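YARHG domain-containing protein (Legionella pneumophila subsp. pneumophila, PDB 4G2A) is of unknown function but may bind a nutrient, and carries a YARHG domain toward its C-terminus. Local coordinates at residues W44-N49 and H141-G146; R270-A275 and Q287-K292; V60-A65 and T129-L134. All blocks are in the same frame, centred on the assembly; numbering follows the deposited sequence.

In the fold
Contacts 1 and 3 belong to the strand-rich part of the chain, and contact 2 to the helical YARHG region near the C-terminus. Along the sequence, contact 3 (60-65 with 129-134) falls wholly between the two segments of contact 1 (44-49 with 141-146), because strand 60-68 follows strand 43-54 and strand 136-150 follows strand 123-131; contact 2 (270-275 with 287-292) comes after both. Centres of contacts 1 and 3 are about 23 Å apart, and those of contacts 1 and 2 about 35 Å. Contacts 2 and 3, about 57 Å apart between centres, lie on opposite sides of the chain's centre, in keeping with a two-domain protein.

Contact 1 of 3, residues W44-N49 and H141-G146; sequences WHYNCN and HDYSTG
H45 and D142 form a side-chain hydrogen bond that runs diagonally between neighbouring strands: H45 is paired with S144 and D142 with N47. H45 NE2 donates to D142 OD1 over 2.7 Å at an N-H...O angle of 158°. The acceptor lies close to the imidazole plane, yet the donor stands above the carboxylate plane, with ring and carboxylate turned 46° from each other. With CG anti to the backbone N, the H45 ring leans over the neighbouring strand toward D142. N47 OD1 lies over one face of the H45 ring, offset toward its rim, while Y143 O meets the ring edge in plane.

The backbones are antiparallel. W44 with T145, Y46 with Y143 and C48 with H141 are hydrogen-bonded pairs; the shortest of their bonds runs from H141 N to C48 O, 2.8 Å. Those six side chains occupy the face opposite H45 and D142. There the Y46 and Y143 planes differ by 11°, yet the rings are so far displaced that little of one lies over the other. Y46 CB instead sits over the Y143 ring in a CH-pi contact, 3.9 Å from the centroid, and Y143 CE2 comes 3.6 Å from Y46 CG. T145 OG1 reaches the edge of the Y46 ring, 3.4 Å from CE1, and donates a hydrogen bond to G146 O. Y159 of strand 155-160 packs against Y46, C48 and Y143, and F50 meets H141 edge-to-face.

The sheet therefore separates a buried, mainly aromatic layer from a partly exposed polar one. On the polar side, the carboxylate of D142 would be expected to favour a protonated H45.

Contact 2 of 3, residues R270-A275 and Q287-K292; sequences RNTIYA and QEYFSK
The F290 ring has A275 CB over one face and Y289 CD2 over the other, with T272 OG1 at its edge in plane. A275 CB is 3.7 Å from the ring centroid and 20° off the normal, which makes this a CH-pi contact; it is displaced toward the rim, nearest CE1. Y289 CD2, from the preceding residue of the same helix, stands over the ring centre. At the edge, T272 OG1 approaches CE1 to 3.3 Å. N271 adds its CB, 3.9 Å from CE2 of F290. A chi1 of -65° sets CG of F290 anti to the carbonyl carbon, from where the ring extends to N271, T272 and A275.

No direct hydrogen bond joins the two segments, but one water does. It donates to T272 OG1 at 2.6 Å and is hydrogen-bonded to Y289 OH at 2.9 Å, lying in plane at the edge of the Y289 ring. T272 OG1 is also hydrogen-bonded to F268 O, one turn back, so this hydroxyl has a partner within its own helix besides the bridging water.

The helix axes are 11.6 Å apart at 58°, a separation spanned chiefly by the F290 side chain. F281, from the connecting loop, stacks on F290, and F268 of helix 263-275 stacks on Y289. T272 also touches V240 and V244 of helix 236-250, whereas I273, which takes no part in the contact, packs on L314 of helix 309-321.

Contact 3 of 3, residues V60-A65 and T129-L134; sequences VTISMA and TTFPPL. With SO4 (sulfate ion), chain B.
An antiparallel beta pairing near one end of the strand-rich part joins strand 60-68 to the last residues of strand 123-131. The axes lie 4.7 Å apart at 157°, and the register pairs V60 with F131, T61 with T130 and I62 with T129. V60 and F131 are joined by two backbone bonds; the one from F131 N to V60 O measures 2.7 Å. I62 and T129 form the other hydrogen-bonded pair, while T61 and T130 between them are a non-hydrogen-bonded one.

On the face bearing V60, I62, T129 and F131, the side chains pack against one another. T129 OG1 sits between its backbone N and carbonyl carbon (chi1 71°), within 3.2 Å of I62 CG1 and making a weak hydrogen bond to I62 O. That carbonyl also accepts from T129 N. The extended selenomethionine M64 crosses F131 at about a right angle, and its CE meets the ring edge in plane, 3.8 Å from CZ. V60 CG2 packs on F131 CB at 3.7 Å. F52 of strand 43-54 touches M64 and F131, and I139 of strand 136-150 touches M64 and T129, tying this face to the strands of contact 1.

The other face carries exposed T61 and T130, whose hydroxyls form a weak hydrogen bond. A sulfate ion, probably from the crystallisation liquor, is hydrogen-bonded to S17 OG, and S63 N donates to its O4 at 2.7 Å and 169°.

Contact 1 of 3, residues W44-N49 and H141-G146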
loop_
_atom_site.group_PDB
_atom_site.type_symbol
_atom_site.label_atom_id
_atom_site.label_comp_id
_atom_site.label_asym_id
_atom_site.label_seq_id
_atom_site.Cartn_x
_atom_site.Cartn_y
_atom_site.Cartn_z
ATOM N N TRP A 44 5.657 2.767 -3.237
ATOM C CA TRP A 44 4.689 2.280 -4.199
ATOM C C TRP A 44 4.773 3.157 -5.442
ATOM O O TRP A 44 4.796 4.391 -5.334
ATOM C CB TRP A 44 3.267 2.275 -3.624
ATOM C CG TRP A 44 3.068 1.295 -2.512
ATOM C CD1 TRP A 44 3.001 1.573 -1.182
ATOM C CD2 TRP A 44 2.881 -0.122 -2.637
ATOM N NE1 TRP A 44 2.815 0.421 -0.467
ATOM C CE2 TRP A 44 2.723 -0.639 -1.335
ATOM C CE3 TRP A 44 2.787 -1.004 -3.730
ATOM C CZ2 TRP A 44 2.475 -1.995 -1.089
ATOM C CZ3 TRP A 44 2.588 -2.360 -3.484
ATOM C CH2 TRP A 44 2.408 -2.838 -2.179
ATOM N N HIS A 45 4.835 2.515 -6.615
ATOM C CA HIS A 45 4.880 3.171 -7.920
ATOM C C HIS A 45 3.570 2.908 -8.640
ATOM O O HIS A 45 3.205 1.764 -8.882
ATOM C CB HIS A 45 6.088 2.682 -8.732
ATOM C CG HIS A 45 6.257 3.365 -10.053
ATOM N ND1 HIS A 45 6.862 2.723 -11.117
ATOM C CD2 HIS A 45 5.877 4.603 -10.450
ATOM C CE1 HIS A 45 6.843 3.590 -12.115
ATOM N NE2 HIS A 45 6.259 4.733 -11.758
ATOM N N TYR A 46 2.858 3.980 -8.958
ATOM C CA TYR A 46 1.552 3.946 -9.602
ATOM C C TYR A 46 1.640 4.287 -11.072
ATOM O O TYR A 46 2.134 5.365 -11.417
ATOM C CB TYR A 46 0.591 4.947 -8.925
ATOM C CG TYR A 46 0.354 4.734 -7.446
ATOM C CD1 TYR A 46 1.340 5.046 -6.509
ATOM C CD2 TYR A 46 -0.899 4.371 -6.970
ATOM C CE1 TYR A 46 1.111 4.896 -5.139
ATOM C CE2 TYR A 46 -1.143 4.228 -5.608
ATOM C CZ TYR A 46 -0.134 4.485 -4.694
ATOM O OH TYR A 46 -0.388 4.328 -3.353
ATOM N N ASN A 47 1.177 3.369 -11.943
ATOM C CA ASN A 47 1.047 3.629 -13.375
ATOM C C ASN A 47 -0.442 3.492 -13.658
ATOM O O ASN A 47 -0.998 2.397 -13.538
ATOM C CB ASN A 47 1.903 2.712 -14.222
ATOM C CG ASN A 47 3.376 2.932 -14.070
ATOM O OD1 ASN A 47 4.043 2.258 -13.284
ATOM N ND2 ASN A 47 3.939 3.779 -14.914
ATOM N N CYS A 48 -1.115 4.618 -13.893
ATOM C CA CYS A 48 -2.563 4.616 -14.055
ATOM C C CYS A 48 -2.973 5.128 -15.406
ATOM O O CYS A 48 -2.581 6.213 -15.791
ATOM C CB CYS A 48 -3.235 5.431 -12.953
ATOM S SG CYS A 48 -2.598 5.124 -11.287
ATOM N N ASN A 49 -3.837 4.385 -16.081
ATOM C CA ASN A 49 -4.397 4.801 -17.339
ATOM C C ASN A 49 -5.883 4.955 -17.149
ATOM O O ASN A 49 -6.470 4.232 -16.351
ATOM C CB ASN A 49 -4.047 3.843 -18.500
ATOM C CG ASN A 49 -4.137 4.575 -19.819
ATOM O OD1 ASN A 49 -3.203 5.267 -20.226
ATOM N ND2 ASN A 49 -5.293 4.521 -20.475
ATOM N N HIS A 141 -1.266 8.701 -15.606
ATOM C CA HIS A 141 -0.599 9.130 -14.390
ATOM C C HIS A 141 0.592 8.230 -14.106
ATOM O O HIS A 141 0.549 7.017 -14.340
ATOM C CB HIS A 141 -1.553 9.086 -13.190
ATOM C CG HIS A 141 -2.581 10.162 -13.155
ATOM N ND1 HIS A 141 -3.580 10.168 -12.193
ATOM C CD2 HIS A 141 -2.761 11.226 -13.973
ATOM C CE1 HIS A 141 -4.318 11.234 -12.446
ATOM N NE2 HIS A 141 -3.863 11.899 -13.510
ATOM N N ASP A 142 1.655 8.836 -13.599
ATOM C CA ASP A 142 2.879 8.157 -13.189
ATOM C C ASP A 142 3.399 8.958 -12.010
ATOM O O ASP A 142 3.601 10.164 -12.133
ATOM C CB ASP A 142 3.897 8.046 -14.350
ATOM C CG ASP A 142 5.256 7.441 -14.030
ATOM O OD1 ASP A 142 5.476 7.043 -12.867
ATOM O OD2 ASP A 142 6.118 7.406 -14.935
ATOM N N TYR A 143 3.503 8.311 -10.851
ATOM C CA TYR A 143 3.970 8.925 -9.616
ATOM C C TYR A 143 4.314 7.827 -8.604
ATOM O O TYR A 143 4.035 6.650 -8.838
ATOM C CB TYR A 143 2.924 9.916 -9.043
ATOM C CG TYR A 143 1.563 9.301 -8.797
ATOM C CD1 TYR A 143 0.618 9.216 -9.817
ATOM C CD2 TYR A 143 1.193 8.864 -7.530
ATOM C CE1 TYR A 143 -0.639 8.662 -9.593
ATOM C CE2 TYR A 143 -0.068 8.331 -7.289
ATOM C CZ TYR A 143 -0.975 8.218 -8.328
ATOM O OH TYR A 143 -2.212 7.689 -8.095
ATOM N N SER A 144 4.905 8.236 -7.478
ATOM C CA SER A 144 5.275 7.358 -6.368
ATOM C C SER A 144 4.785 7.933 -5.069
ATOM O O SER A 144 4.503 9.119 -4.985
ATOM C CB SER A 144 6.793 7.184 -6.305
ATOM O OG SER A 144 7.237 6.501 -7.462
ATOM N N THR A 145 4.711 7.096 -4.049
ATOM C CA THR A 145 4.366 7.473 -2.672
ATOM C C THR A 145 5.286 6.672 -1.773
ATOM O O THR A 145 5.972 5.767 -2.261
ATOM C CB THR A 145 2.867 7.193 -2.345
ATOM O OG1 THR A 145 2.646 5.784 -2.291
ATOM C CG2 THR A 145 1.890 7.852 -3.313
ATOM N N GLY A 146 5.254 6.966 -0.483
ATOM C CA GLY A 146 5.929 6.171 0.530
ATOM C C GLY A 146 5.034 4.988 0.865
ATOM O O GLY A 146 3.899 4.886 0.363
#

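Contact 2 of 3, residues R270-A275 and Q287-K292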
loop_
_atom_site.group_PDB
_atom_site.type_symbol
_atom_site.label_atom_id
_atom_site.label_comp_id
_atom_site.label_asym_id
_atom_site.label_seq_id
_atom_site.Cartn_x
_atom_site.Cartn_y
_atom_site.Cartn_z
ATOM N N ARG A 270 13.013 -18.919 19.476
ATOM C CA ARG A 270 14.403 -18.481 19.469
ATOM C C ARG A 270 14.951 -18.389 18.054
ATOM O O ARG A 270 15.640 -17.424 17.723
ATOM C CB ARG A 270 15.274 -19.462 20.288
ATOM C CG ARG A 270 16.790 -19.233 20.155
ATOM C CD ARG A 270 17.641 -20.387 20.667
ATOM N NE ARG A 270 17.375 -20.718 22.068
ATOM C CZ ARG A 270 17.798 -20.012 23.118
ATOM N NH1 ARG A 270 18.506 -18.895 22.941
ATOM N NH2 ARG A 270 17.501 -20.405 24.350
ATOM N N ASN A 271 14.704 -19.427 17.249
ATOM C CA ASN A 271 15.247 -19.531 15.914
ATOM C C ASN A 271 14.530 -18.608 14.911
ATOM O O ASN A 271 15.177 -18.168 13.957
ATOM C CB ASN A 271 15.273 -20.981 15.491
ATOM C CG ASN A 271 16.437 -21.687 16.157
ATOM O OD1 ASN A 271 17.587 -21.530 15.751
ATOM N ND2 ASN A 271 16.194 -22.386 17.259
ATOM N N THR A 272 13.258 -18.202 15.208
ATOM C CA THR A 272 12.454 -17.258 14.417
ATOM C C THR A 272 13.135 -15.858 14.451
ATOM O O THR A 272 13.039 -15.096 13.475
ATOM C CB THR A 272 11.023 -17.250 14.975
ATOM O OG1 THR A 272 10.418 -18.489 14.641
ATOM C CG2 THR A 272 10.141 -16.108 14.436
ATOM N N ILE A 273 13.838 -15.550 15.570
ATOM C CA ILE A 273 14.551 -14.288 15.795
ATOM C C ILE A 273 15.625 -14.113 14.705
ATOM O O ILE A 273 15.802 -13.003 14.204
ATOM C CB ILE A 273 15.142 -14.205 17.245
ATOM C CG1 ILE A 273 14.015 -14.196 18.305
ATOM C CG2 ILE A 273 16.036 -12.970 17.427
ATOM C CD1 ILE A 273 14.446 -14.479 19.744
ATOM N N TYR A 274 16.262 -15.235 14.293
ATOM C CA TYR A 274 17.308 -15.310 13.274
ATOM C C TYR A 274 16.739 -15.541 11.869
ATOM O O TYR A 274 17.308 -15.039 10.906
ATOM C CB TYR A 274 18.263 -16.472 13.608
ATOM C CG TYR A 274 18.917 -16.373 14.963
ATOM C CD1 TYR A 274 20.099 -15.660 15.136
ATOM C CD2 TYR A 274 18.404 -17.062 16.058
ATOM C CE1 TYR A 274 20.742 -15.616 16.367
ATOM C CE2 TYR A 274 19.015 -16.984 17.311
ATOM C CZ TYR A 274 20.187 -16.261 17.459
ATOM O OH TYR A 274 20.826 -16.185 18.673
ATOM N N ALA A 275 15.648 -16.347 11.757
ATOM C CA ALA A 275 14.938 -16.712 10.510
ATOM C C ALA A 275 14.334 -15.485 9.846
ATOM O O ALA A 275 14.130 -15.465 8.634
ATOM C CB ALA A 275 13.856 -17.725 10.806
ATOM N N GLN A 287 14.813 -26.629 9.541
ATOM C CA GLN A 287 14.856 -26.572 8.072
ATOM C C GLN A 287 13.449 -26.689 7.508
ATOM O O GLN A 287 13.001 -25.797 6.788
ATOM C CB GLN A 287 15.718 -27.738 7.576
ATOM C CG GLN A 287 16.620 -27.483 6.385
ATOM C CD GLN A 287 17.647 -28.603 6.300
ATOM O OE1 GLN A 287 17.309 -29.793 6.201
ATOM N NE2 GLN A 287 18.926 -28.261 6.380
ATOM N N GLU A 288 12.738 -27.772 7.913
ATOM C CA GLU A 288 11.375 -28.125 7.534
ATOM C C GLU A 288 10.337 -27.115 8.050
ATOM O O GLU A 288 9.375 -26.831 7.323
ATOM C CB GLU A 288 11.020 -29.527 8.048
ATOM C CG GLU A 288 9.976 -30.214 7.180
ATOM C CD GLU A 288 9.054 -31.189 7.888
ATOM O OE1 GLU A 288 9.555 -32.042 8.658
ATOM O OE2 GLU A 288 7.830 -31.132 7.630
ATOM N N TYR A 289 10.508 -26.615 9.305
ATOM C CA TYR A 289 9.609 -25.651 9.948
ATOM C C TYR A 289 9.588 -24.297 9.219
ATOM O O TYR A 289 8.512 -23.786 8.922
ATOM C CB TYR A 289 9.994 -25.458 11.419
ATOM C CG TYR A 289 9.191 -24.414 12.168
ATOM C CD1 TYR A 289 7.965 -24.731 12.741
ATOM C CD2 TYR A 289 9.711 -23.143 12.407
ATOM C CE1 TYR A 289 7.233 -23.782 13.450
ATOM C CE2 TYR A 289 8.996 -22.192 13.132
ATOM C CZ TYR A 289 7.766 -22.523 13.669
ATOM O OH TYR A 289 7.066 -21.602 14.403
ATOM N N PHE A 290 10.759 -23.716 8.947
ATOM C CA PHE A 290 10.828 -22.424 8.269
ATOM C C PHE A 290 10.584 -22.554 6.762
ATOM O O PHE A 290 10.161 -21.580 6.138
ATOM C CB PHE A 290 12.149 -21.699 8.569
ATOM C CG PHE A 290 12.264 -21.337 10.032
ATOM C CD1 PHE A 290 11.426 -20.379 10.596
ATOM C CD2 PHE A 290 13.155 -22.006 10.860
ATOM C CE1 PHE A 290 11.501 -20.079 11.955
ATOM C CE2 PHE A 290 13.230 -21.706 12.220
ATOM C CZ PHE A 290 12.416 -20.736 12.756
ATOM N N SER A 291 10.786 -23.754 6.180
ATOM C CA SER A 291 10.487 -23.954 4.760
ATOM C C SER A 291 8.995 -23.707 4.506
ATOM O O SER A 291 8.638 -23.169 3.465
ATOM C CB SER A 291 10.870 -25.360 4.313
ATOM O OG SER A 291 9.907 -26.334 4.686
ATOM N N LYS A 292 8.143 -24.060 5.489
ATOM C CA LYS A 292 6.690 -23.935 5.426
ATOM C C LYS A 292 6.177 -22.555 5.890
ATOM O O LYS A 292 4.967 -22.338 5.878
ATOM C CB LYS A 292 6.022 -25.063 6.236
ATOM C CG LYS A 292 6.250 -26.457 5.634
ATOM C CD LYS A 292 5.427 -27.564 6.303
ATOM C CE LYS A 292 6.160 -28.259 7.429
ATOM N NZ LYS A 292 5.537 -29.567 7.778
HETATM O O HOH W 1 7.848 -18.859 14.780
#

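Contact 3 of 3, residues V60-A65 and T129-L134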
loop_
_atom_site.group_PDB
_atom_site.type_symbol
_atom_site.label_atom_id
_atom_site.label_comp_id
_atom_site.label_asym_id
_atom_site.label_seq_id
_atom_site.Cartn_x
_atom_site.Cartn_y
_atom_site.Cartn_z
ATOM N N VAL A 60 -15.661 20.224 -25.825
ATOM C CA VAL A 60 -15.712 20.644 -24.433
ATOM C C VAL A 60 -14.295 20.745 -23.899
ATOM O O VAL A 60 -13.450 19.903 -24.215
ATOM C CB VAL A 60 -16.617 19.759 -23.523
ATOM C CG1 VAL A 60 -18.096 19.929 -23.852
ATOM C CG2 VAL A 60 -16.231 18.300 -23.582
ATOM N N THR A 61 -14.034 21.795 -23.119
ATOM C CA THR A 61 -12.751 22.041 -22.460
ATOM C C THR A 61 -13.016 22.025 -20.969
ATOM O O THR A 61 -13.843 22.799 -20.473
ATOM C CB THR A 61 -12.087 23.348 -22.954
ATOM O OG1 THR A 61 -11.921 23.285 -24.375
ATOM C CG2 THR A 61 -10.731 23.600 -22.298
ATOM N N ILE A 62 -12.364 21.099 -20.265
ATOM C CA ILE A 62 -12.537 20.950 -18.820
ATOM C C ILE A 62 -11.174 20.925 -18.120
ATOM O O ILE A 62 -10.149 20.571 -18.707
ATOM C CB ILE A 62 -13.406 19.704 -18.413
ATOM C CG1 ILE A 62 -12.657 18.358 -18.569
ATOM C CG2 ILE A 62 -14.787 19.673 -19.082
ATOM C CD1 ILE A 62 -12.923 17.371 -17.447
ATOM N N SER A 63 -11.184 21.311 -16.862
ATOM C CA SER A 63 -10.026 21.266 -16.004
ATOM C C SER A 63 -10.150 19.993 -15.136
ATOM O O SER A 63 -11.211 19.715 -14.560
ATOM C CB SER A 63 -9.940 22.544 -15.168
ATOM O OG SER A 63 -8.693 22.656 -14.500
HETATM N N MSE A 64 -9.110 19.168 -15.148
HETATM C CA MSE A 64 -9.047 17.939 -14.366
HETATM C C MSE A 64 -8.091 18.140 -13.236
HETATM O O MSE A 64 -7.116 18.875 -13.396
HETATM C CB MSE A 64 -8.580 16.767 -15.219
HETATM C CG MSE A 64 -9.631 16.192 -16.106
HETATM SE SE MSE A 64 -9.053 14.435 -16.703
HETATM C CE MSE A 64 -10.389 14.213 -18.111
ATOM N N ALA A 65 -8.329 17.457 -12.106
ATOM C CA ALA A 65 -7.461 17.567 -10.943
ATOM C C ALA A 65 -7.119 16.218 -10.359
ATOM O O ALA A 65 -7.983 15.330 -10.306
ATOM C CB ALA A 65 -8.124 18.426 -9.882
ATOM N N THR A 129 -8.040 19.655 -20.386
ATOM C CA THR A 129 -8.338 18.556 -21.309
ATOM C C THR A 129 -9.437 19.034 -22.270
ATOM O O THR A 129 -10.513 19.437 -21.826
ATOM C CB THR A 129 -8.725 17.251 -20.579
ATOM O OG1 THR A 129 -10.017 17.402 -20.004
ATOM C CG2 THR A 129 -7.742 16.844 -19.503
ATOM N N THR A 130 -9.142 19.025 -23.572
ATOM C CA THR A 130 -10.098 19.407 -24.602
ATOM C C THR A 130 -10.602 18.133 -25.260
ATOM O O THR A 130 -9.819 17.267 -25.667
ATOM C CB THR A 130 -9.509 20.426 -25.610
ATOM O OG1 THR A 130 -9.081 21.591 -24.891
ATOM C CG2 THR A 130 -10.527 20.869 -26.655
ATOM N N PHE A 131 -11.917 18.012 -25.326
ATOM C CA PHE A 131 -12.552 16.891 -25.968
ATOM C C PHE A 131 -13.306 17.352 -27.208
ATOM O O PHE A 131 -14.332 18.032 -27.057
ATOM C CB PHE A 131 -13.542 16.174 -25.035
ATOM C CG PHE A 131 -13.041 15.501 -23.783
ATOM C CD1 PHE A 131 -12.635 16.253 -22.687
ATOM C CD2 PHE A 131 -13.131 14.118 -23.638
ATOM C CE1 PHE A 131 -12.230 15.631 -21.508
ATOM C CE2 PHE A 131 -12.751 13.502 -22.451
ATOM C CZ PHE A 131 -12.281 14.259 -21.401
ATOM N N PRO A 132 -12.864 16.923 -28.425
ATOM C CA PRO A 132 -13.661 17.163 -29.644
ATOM C C PRO A 132 -15.078 16.532 -29.534
ATOM O O PRO A 132 -15.309 15.737 -28.613
ATOM C CB PRO A 132 -12.836 16.447 -30.741
ATOM C CG PRO A 132 -11.468 16.327 -30.189
ATOM C CD PRO A 132 -11.669 16.108 -28.725
ATOM N N PRO A 133 -16.037 16.817 -30.452
ATOM C CA PRO A 133 -17.380 16.198 -30.326
ATOM C C PRO A 133 -17.364 14.662 -30.279
ATOM O O PRO A 133 -16.753 14.012 -31.130
ATOM C CB PRO A 133 -18.118 16.697 -31.581
ATOM C CG PRO A 133 -17.442 17.975 -31.928
ATOM C CD PRO A 133 -15.988 17.751 -31.597
ATOM N N LEU A 134 -18.024 14.099 -29.248
ATOM C CA LEU A 134 -18.202 12.665 -28.940
ATOM C C LEU A 134 -16.871 11.858 -28.814
ATOM O O LEU A 134 -16.884 10.618 -28.854
ATOM C CB LEU A 134 -19.146 11.995 -29.970
ATOM C CG LEU A 134 -20.624 12.416 -29.890
ATOM C CD1 LEU A 134 -21.417 11.839 -31.042
ATOM C CD2 LEU A 134 -21.261 12.034 -28.528
HETATM S S SO4 B . -13.802 23.611 -15.739
HETATM O O1 SO4 B . -13.355 24.423 -14.604
HETATM O O2 SO4 B . -15.265 23.589 -15.810
HETATM O O3 SO4 B . -13.270 24.171 -16.986
HETATM O O4 SO4 B . -13.316 22.255 -15.562
#